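PDB 3OOQ: amidohydrolase from Thermotoga maritima, which probably acts as a metal-dependent hydrolase of the amidohydrolase family, possibly an allantoinase. Local coordinates for residues F[226-231]-F[249-254]. Sequence-based numbering, arbitrary orientation.
Sequences HAHRAD and IEHGTE
At the C-terminal ends of two neighbouring parallel strands of the amidohydrolase barrel, His-226 pairs with Glu-250 and Ala-227 with His-251, and the two segments stay together as they leave the sheet. Ala-227 N reaches Glu-250 O at 3.2 Å with a nearly linear N-H...O angle of 178°. Beyond it, Gly-252 N gives Ala-227 O only a weak, bent bond, whereas Glu-254 N meets His-228 O at 2.9 Å.

Three histidines cluster here. The ring of His-228 has its CG beside the backbone N, with CE1 against His-251 CB; its ND1 is bonded at the ring edge by Thr-253 OG1, 2.6 Å away, with either atom a possible donor, which would restrain the ring's rotation. Its plane lies 18° from that of His-251, yet the rings are slid apart and barely overlap. The His-226 ring, at 81° to His-251, completes the group, while His-251 ND1 is hydrogen-bonded to Gly-272 O and its ring meets His-63 edge-to-face.

Glu-254 extends beyond CG alongside Arg-229, and its OE1 accepts a hydrogen bond from Ala-230 N at 2.9 Å, met on the anti side and well out of the carboxylate plane, just where helix 230-243 begins. Gln-100 NE2 of the second subunit also grips OE1, and OE2 forms a salt bridge with Lys-257. An alanine here would probably leave Ala-230 N without this acceptor, Lys-257 without its carboxylate mate and the subunit interface without the Gln-100 bond.

Histidines gathered at the C-terminal strand ends, His-63 among them, are consistent with the active-site mouth of a TIM-barrel amidohydrolase.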
loop_
_atom_site.group_PDB
_atom_site.type_symbol
_atom_site.label_atom_id
_atom_site.label_comp_id
_atom_site.label_asym_id
_atom_site.label_seq_id
_atom_site.Cartn_x
_atom_site.Cartn_y
_atom_site.Cartn_z
ATOM N N HIS F 226 5.677 -7.181 32.934
ATOM C CA HIS F 226 6.248 -8.203 32.049
ATOM C C HIS F 226 7.667 -7.774 31.672
ATOM O O HIS F 226 7.842 -6.711 31.065
ATOM C CB HIS F 226 5.338 -8.333 30.793
ATOM C CG HIS F 226 5.938 -9.080 29.635
ATOM N ND1 HIS F 226 6.943 -8.560 28.830
ATOM C CD2 HIS F 226 5.638 -10.294 29.116
ATOM C CE1 HIS F 226 7.244 -9.433 27.880
ATOM N NE2 HIS F 226 6.473 -10.500 28.038
ATOM N N ALA F 227 8.661 -8.589 32.028
ATOM C CA ALA F 227 10.064 -8.322 31.688
ATOM C C ALA F 227 10.919 -9.577 31.698
ATOM O O ALA F 227 10.831 -10.386 32.623
ATOM C CB ALA F 227 10.688 -7.270 32.635
ATOM N N HIS F 228 11.775 -9.717 30.687
ATOM C CA HIS F 228 12.620 -10.901 30.553
ATOM C C HIS F 228 14.070 -10.565 30.826
ATOM O O HIS F 228 14.661 -11.112 31.746
ATOM C CB HIS F 228 12.472 -11.527 29.153
ATOM C CG HIS F 228 11.124 -12.119 28.895
ATOM N ND1 HIS F 228 10.715 -13.310 29.458
ATOM C CD2 HIS F 228 10.085 -11.683 28.137
ATOM C CE1 HIS F 228 9.483 -13.586 29.059
ATOM N NE2 HIS F 228 9.076 -12.612 28.259
ATOM N N ARG F 229 14.641 -9.671 30.014
ATOM C CA ARG F 229 16.048 -9.323 30.127
ATOM C C ARG F 229 16.317 -8.558 31.435
ATOM O O ARG F 229 15.472 -7.800 31.893
ATOM C CB ARG F 229 16.499 -8.532 28.891
ATOM C CG ARG F 229 17.982 -8.692 28.568
ATOM C CD ARG F 229 18.322 -8.088 27.203
ATOM N NE ARG F 229 18.206 -6.634 27.237
ATOM C CZ ARG F 229 18.414 -5.825 26.204
ATOM N NH1 ARG F 229 18.758 -6.326 25.014
ATOM N NH2 ARG F 229 18.282 -4.507 26.363
ATOM N N ALA F 230 17.480 -8.777 32.048
ATOM C CA ALA F 230 17.759 -8.230 33.389
ATOM C C ALA F 230 17.564 -6.703 33.452
ATOM O O ALA F 230 17.001 -6.181 34.428
ATOM C CB ALA F 230 19.193 -8.629 33.877
ATOM N N ASP F 231 18.024 -6.003 32.415
ATOM C CA ASP F 231 17.885 -4.548 32.358
ATOM C C ASP F 231 16.425 -4.064 32.315
ATOM O O ASP F 231 16.112 -3.033 32.910
ATOM C CB ASP F 231 18.717 -3.915 31.216
ATOM C CG ASP F 231 18.336 -4.443 29.824
ATOM O OD1 ASP F 231 18.011 -5.626 29.687
ATOM O OD2 ASP F 231 18.362 -3.668 28.851
ATOM N N ILE F 249 6.985 -8.748 39.141
ATOM C CA ILE F 249 7.642 -9.002 37.866
ATOM C C ILE F 249 7.058 -10.267 37.238
ATOM O O ILE F 249 6.997 -11.310 37.907
ATOM C CB ILE F 249 9.151 -9.181 38.065
ATOM C CG1 ILE F 249 9.798 -7.898 38.629
ATOM C CG2 ILE F 249 9.810 -9.613 36.772
ATOM C CD1 ILE F 249 9.902 -6.736 37.599
ATOM N N GLU F 250 6.609 -10.173 35.985
ATOM C CA GLU F 250 6.085 -11.328 35.256
ATOM C C GLU F 250 7.175 -11.928 34.380
ATOM O O GLU F 250 7.898 -11.197 33.696
ATOM C CB GLU F 250 4.893 -10.952 34.359
ATOM C CG GLU F 250 3.892 -9.980 34.931
ATOM C CD GLU F 250 3.325 -10.426 36.272
ATOM O OE1 GLU F 250 3.178 -9.545 37.141
ATOM O OE2 GLU F 250 3.042 -11.642 36.460
ATOM N N HIS F 251 7.248 -13.259 34.382
ATOM C CA HIS F 251 8.283 -14.057 33.689
ATOM C C HIS F 251 9.660 -13.925 34.357
ATOM O O HIS F 251 10.202 -14.919 34.856
ATOM C CB HIS F 251 8.366 -13.756 32.192
ATOM C CG HIS F 251 7.034 -13.620 31.524
ATOM N ND1 HIS F 251 6.173 -14.685 31.356
ATOM C CD2 HIS F 251 6.415 -12.544 30.977
ATOM C CE1 HIS F 251 5.077 -14.270 30.739
ATOM N NE2 HIS F 251 5.201 -12.977 30.492
ATOM N N GLY F 252 10.224 -12.716 34.347
ATOM C CA GLY F 252 11.505 -12.450 35.019
ATOM C C GLY F 252 12.583 -13.440 34.607
ATOM O O GLY F 252 13.350 -13.934 35.435
ATOM N N THR F 253 12.638 -13.710 33.309
ATOM C CA THR F 253 13.528 -14.720 32.741
ATOM C C THR F 253 14.971 -14.624 33.264
ATOM O O THR F 253 15.567 -15.648 33.591
ATOM C CB THR F 253 13.464 -14.651 31.202
ATOM O OG1 THR F 253 12.153 -15.051 30.791
ATOM C CG2 THR F 253 14.478 -15.573 30.548
ATOM N N GLU F 254 15.506 -13.400 33.369
ATOM C CA GLU F 254 16.864 -13.185 33.861
ATOM C C GLU F 254 16.931 -12.672 35.297
ATOM O O GLU F 254 17.975 -12.155 35.719
ATOM C CB GLU F 254 17.632 -12.248 32.915
ATOM C CG GLU F 254 17.807 -12.827 31.524
ATOM C CD GLU F 254 18.807 -12.065 30.681
ATOM O OE1 GLU F 254 19.157 -10.910 31.025
ATOM O OE2 GLU F 254 19.256 -12.646 29.670
#